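Local coordinates for chemotaxis protein CheX (Desulfovibrio desulfuricans subsp. desulfuricans str. G20, PDB 3HM4) that probably dephosphorylates the phosphorylated response regulator CheY in bacterial chemotaxis, at residues A[66-71]-A[142-147]; A[136-141]-A[151-156]. All coordinates share one frame; numbering follows the deposited sequence. Where two conformers were deposited one is given.

Interaction 1. Residues A[66-71]-A[142-147]; sequences KQCAIA and FKTNHG
Gln67 and Ala71, one turn apart on the helix, meet His146 of the turn that follows strand 138-143. The methyl of Ala71 presses on the base of the histidine, with CB 3.3 Å from His146 CB. His146 CG is anti to the carbonyl carbon (chi1 -62°), which sets the start of the ring beside Ala71. Gln67 reaches across with an extended chain, CG anti to the backbone N (chi1 179°). Its amide lies flat over the peptide joining His146 to Gly147, face against face, with Gln67 CD 3.5 Å from His146 C. Gln67 NE2 sits 3.5 Å from His146 CA and near the ring plane, at the edge. On the other branch, Gln67 OE1 lies over Gly147 N and CA, 3.6 Å from Gly147 CA. One water joins the two side chains: it accepts from Gln67 NE2 and is 2.7 Å from His146 ND1. Cys68 SG faces Gly147 O and Thr144 OG1, and is nearer to Gly147 O, at 3.7 Å. Cys68 CA makes a C-H...O contact with His146 O at 3.1 Å.

The turn carries its own polar network. Thr144 OG1 accepts from His146 N, forming an ST turn, and donates to Gly147 O over 2.6 Å, in the carbonyl plane and on a lone pair. Gly147 has a positive phi of 94°, a backbone shape at which a CB would jam against the preceding carbonyl oxygen. Behind this, Cys68 and Thr144 both pack on Ile27 and Phe149.

The turn is thus shaped by its own Thr144 bonds and by Gly147. It meets the helix by packing, without a direct hydrogen bond between the segments, and the polar link between them runs through water.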
# COMPACT_ATOMS: atom_id res chain seq x y z
N LYS A 66 11.01 10.41 10.07
CA LYS A 66 11.91 9.43 10.68
C LYS A 66 11.84 9.50 12.20
O LYS A 66 11.71 8.45 12.83
CB LYS A 66 13.33 9.73 10.21
CG LYS A 66 14.38 8.82 10.77
CD LYS A 66 15.76 9.23 10.25
CE LYS A 66 15.99 8.71 8.91
NZ LYS A 66 16.13 7.19 8.88
N GLN A 67 11.90 10.70 12.77
CA GLN A 67 11.88 10.84 14.24
C GLN A 67 10.61 10.22 14.84
O GLN A 67 10.66 9.52 15.89
CB GLN A 67 11.91 12.34 14.65
CG GLN A 67 11.86 12.59 16.18
CD GLN A 67 11.69 14.04 16.61
OE1 GLN A 67 11.41 14.93 15.81
NE2 GLN A 67 11.78 14.26 17.92
N CYS A 68 9.47 10.49 14.19
CA CYS A 68 8.22 10.00 14.73
C CYS A 68 8.13 8.50 14.63
O CYS A 68 7.73 7.85 15.60
CB CYS A 68 7.07 10.71 14.03
SG CYS A 68 5.47 10.37 14.80
N ALA A 69 8.50 7.91 13.49
CA ALA A 69 8.48 6.45 13.34
C ALA A 69 9.39 5.78 14.36
O ALA A 69 9.04 4.76 14.96
CB ALA A 69 8.88 6.02 11.95
N ILE A 70 10.57 6.35 14.59
CA ILE A 70 11.48 5.80 15.63
C ILE A 70 10.85 5.87 17.02
O ILE A 70 10.86 4.88 17.78
CB ILE A 70 12.85 6.48 15.60
CG1 ILE A 70 13.60 6.09 14.31
CG2 ILE A 70 13.68 6.08 16.84
CD1 ILE A 70 14.89 6.85 14.05
N ALA A 71 10.22 7.01 17.33
CA ALA A 71 9.57 7.17 18.66
C ALA A 71 8.42 6.17 18.88
O ALA A 71 8.23 5.64 19.98
CB ALA A 71 9.09 8.61 18.87
N PHE A 142 -0.42 15.77 11.61
CA PHE A 142 -0.38 15.63 13.06
C PHE A 142 0.94 16.13 13.60
O PHE A 142 2.01 15.89 13.02
CB PHE A 142 -0.47 14.15 13.50
CG PHE A 142 -1.86 13.57 13.47
CD1 PHE A 142 -2.48 13.25 12.26
CD2 PHE A 142 -2.52 13.28 14.66
CE1 PHE A 142 -3.76 12.69 12.25
CE2 PHE A 142 -3.76 12.68 14.67
CZ PHE A 142 -4.40 12.39 13.44
N LYS A 143 0.84 16.75 14.78
CA LYS A 143 1.99 16.99 15.65
C LYS A 143 1.99 15.90 16.71
O LYS A 143 0.95 15.33 17.05
CB LYS A 143 1.87 18.33 16.37
CG LYS A 143 1.97 19.52 15.49
CD LYS A 143 2.01 20.84 16.30
CE LYS A 143 0.81 21.10 17.15
NZ LYS A 143 -0.40 21.27 16.36
N THR A 144 3.18 15.57 17.21
CA THR A 144 3.33 14.67 18.34
C THR A 144 4.48 15.20 19.20
O THR A 144 5.15 16.18 18.85
CB THR A 144 3.65 13.20 17.92
OG1 THR A 144 5.04 13.00 17.63
CG2 THR A 144 2.77 12.68 16.77
N ASN A 145 4.76 14.50 20.29
CA ASN A 145 5.91 14.88 21.11
C ASN A 145 7.26 14.60 20.43
O ASN A 145 8.28 15.11 20.87
CB ASN A 145 5.92 14.09 22.43
CG ASN A 145 4.73 14.38 23.31
OD1 ASN A 145 4.13 15.46 23.23
ND2 ASN A 145 4.43 13.43 24.24
N HIS A 146 7.25 13.81 19.35
CA HIS A 146 8.44 13.35 18.68
C HIS A 146 8.29 13.45 17.18
O HIS A 146 8.52 12.47 16.50
CB HIS A 146 8.72 11.89 19.06
CG HIS A 146 8.96 11.70 20.52
ND1 HIS A 146 10.19 11.96 21.09
CD2 HIS A 146 8.14 11.31 21.52
CE1 HIS A 146 10.11 11.74 22.40
NE2 HIS A 146 8.87 11.35 22.68
N GLY A 147 7.89 14.61 16.68
CA GLY A 147 7.83 14.80 15.23
C GLY A 147 6.46 14.52 14.65
O GLY A 147 5.54 14.07 15.34
O HOH W 1 12.28 12.04 19.34

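Interaction 2. Residues A[136-141]-A[151-156]; sequences PVIAIP and VEFCLE
Ile138 and Phe153 pair through two backbone hydrogen bonds, one each way. Ile138 N donates to Phe153 O over 2.9 Å, nearly straight at 171° and almost along the C=O axis. Phe153 N returns a bond to Ile138 O, in the carbonyl plane. Two residues on, Ile140 N gives to Val151 O over 2.8 Å. Val151 N gives to Ile140 O over 3.0 Å, from 26° off the carbonyl plane. Two acceptors also meet C-H groups: Glu152 CA lies 3.1 Å from Ile138 O, and Ala139 CA approaches Val151 O. Beyond the Ile138-Phe153 pair, a water joins the two segments, donating to Pro136 O and accepting from Leu155 N.

Ala139 and Glu152 form the non-hydrogen-bonded pair between these two. Their backbones bond outward instead, to Tyr35 and Ser61. Glu152 CG passes 4.0 Å from Ala139 CB. Glu152 is buried, and its OE2 has a salt bridge with Lys37 and a hydrogen bond to a glycerol, probably from crystallisation.

On the sheet face carrying Ile138, Ile140, Val151 and Phe153, the side chains of Ile138 and Phe153 lie side by side. Ile138 CB is over one face of the ring, 3.9 Å from its centroid, in a CH-pi contact. Ile140 CD1 comes to the ring edge, 4.0 Å from Phe153 CE1. This face packs against helix 10-25, and Phe153 also stacks with Phe13.

The alternation of pairs is that of antiparallel strands. With the short turn between them, strands 138-143 and 149-155 form a beta hairpin inside the six-stranded sheet.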
# COMPACT_ATOMS: atom_id res chain seq x y z
N PRO A 136 -10.69 12.76 -4.76
CA PRO A 136 -9.70 13.51 -4.01
C PRO A 136 -9.12 12.63 -2.88
O PRO A 136 -9.73 11.63 -2.45
CB PRO A 136 -10.51 14.62 -3.36
CG PRO A 136 -11.71 14.79 -4.28
CD PRO A 136 -12.03 13.38 -4.64
N VAL A 137 -7.92 12.96 -2.46
CA VAL A 137 -7.26 12.34 -1.35
C VAL A 137 -7.31 13.35 -0.21
O VAL A 137 -6.93 14.50 -0.39
CB VAL A 137 -5.83 11.94 -1.70
CG1 VAL A 137 -5.09 11.41 -0.45
CG2 VAL A 137 -5.82 10.90 -2.84
N ILE A 138 -7.75 12.90 0.95
CA ILE A 138 -7.88 13.75 2.14
C ILE A 138 -6.67 13.45 3.04
O ILE A 138 -6.35 12.29 3.31
CB ILE A 138 -9.20 13.47 2.90
CG1 ILE A 138 -10.42 13.60 1.98
CG2 ILE A 138 -9.32 14.35 4.16
CD1 ILE A 138 -10.51 14.89 1.25
N ALA A 139 -5.99 14.50 3.48
CA ALA A 139 -4.83 14.40 4.35
C ALA A 139 -5.11 15.12 5.67
O ALA A 139 -5.73 16.18 5.71
CB ALA A 139 -3.58 15.02 3.66
N ILE A 140 -4.61 14.55 6.76
CA ILE A 140 -4.72 15.16 8.08
C ILE A 140 -3.32 15.17 8.69
O ILE A 140 -2.79 14.10 9.00
CB ILE A 140 -5.71 14.48 9.01
CG1 ILE A 140 -7.07 14.23 8.29
CG2 ILE A 140 -5.87 15.39 10.28
CD1 ILE A 140 -7.21 12.88 7.66
N PRO A 141 -2.71 16.36 8.88
CA PRO A 141 -1.38 16.40 9.45
C PRO A 141 -1.48 16.32 10.98
O PRO A 141 -2.46 16.80 11.56
CB PRO A 141 -0.85 17.76 9.00
CG PRO A 141 -2.11 18.63 9.02
CD PRO A 141 -3.26 17.70 8.64
N VAL A 151 -1.94 11.32 8.09
CA VAL A 151 -2.87 10.26 7.69
C VAL A 151 -3.54 10.72 6.41
O VAL A 151 -3.92 11.90 6.29
CB VAL A 151 -3.97 10.01 8.72
CG1 VAL A 151 -5.14 9.14 8.14
CG2 VAL A 151 -3.38 9.37 9.95
N GLU A 152 -3.68 9.81 5.44
CA GLU A 152 -4.40 10.11 4.21
C GLU A 152 -5.42 9.04 3.95
O GLU A 152 -5.23 7.87 4.34
CB GLU A 152 -3.44 10.20 3.03
CG GLU A 152 -2.34 11.25 3.25
CD GLU A 152 -1.36 11.41 2.14
OE1 GLU A 152 -1.22 10.47 1.36
OE2 GLU A 152 -0.65 12.45 2.14
N PHE A 153 -6.52 9.42 3.32
CA PHE A 153 -7.49 8.42 2.92
C PHE A 153 -8.18 8.84 1.65
O PHE A 153 -8.17 10.02 1.26
CB PHE A 153 -8.50 8.08 4.03
CG PHE A 153 -9.49 9.16 4.33
CD1 PHE A 153 -9.23 10.14 5.30
CD2 PHE A 153 -10.70 9.23 3.64
CE1 PHE A 153 -10.15 11.14 5.56
CE2 PHE A 153 -11.61 10.24 3.91
CZ PHE A 153 -11.34 11.19 4.85
N CYS A 154 -8.77 7.86 0.98
CA CYS A 154 -9.59 8.13 -0.19
C CYS A 154 -10.69 7.08 -0.27
O CYS A 154 -10.55 5.99 0.28
CB CYS A 154 -8.81 8.16 -1.48
SG CYS A 154 -7.94 6.64 -1.90
N LEU A 155 -11.77 7.44 -0.97
CA LEU A 155 -12.88 6.53 -1.25
C LEU A 155 -13.41 6.81 -2.63
O LEU A 155 -13.56 7.98 -2.99
CB LEU A 155 -14.02 6.69 -0.26
CG LEU A 155 -13.89 6.14 1.14
CD1 LEU A 155 -15.18 6.54 1.87
CD2 LEU A 155 -13.72 4.63 1.13
N GLU A 156 -13.68 5.78 -3.41
CA GLU A 156 -14.24 5.96 -4.77
C GLU A 156 -15.30 4.93 -5.06
O GLU A 156 -15.31 3.84 -4.50
CB GLU A 156 -13.17 5.89 -5.87
CG GLU A 156 -12.50 4.49 -6.00
CD GLU A 156 -11.47 4.42 -7.12
OE1 GLU A 156 -10.78 5.42 -7.34
OE2 GLU A 156 -11.33 3.34 -7.76
OXT GLU A 156 -16.11 5.25 -5.95
O HOH W 2 -11.84 10.44 -1.29

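In the fold
The centres of the two interactions lie about 20 Å apart, and both use strand 138-143. Interaction 2 pairs it with strand 149-155 inside the antiparallel sheet. Interaction 1 sets the turn that joins these strands against helix 66-77, which follows strand 58-64 of the same sheet. Along the chain the order is 66-71, 136-141, 142-147 and 151-156, so the segments alternate. The two contacts touch where Phe142 CE1 packs 4.1 Å from Val151 CG2. One hairpin therefore has a buried, hydrogen-bonded body and a more exposed end that meets a helix. Interaction 2 holds the two strands of the hairpin together, and interaction 1 places its turn on helix 66-77.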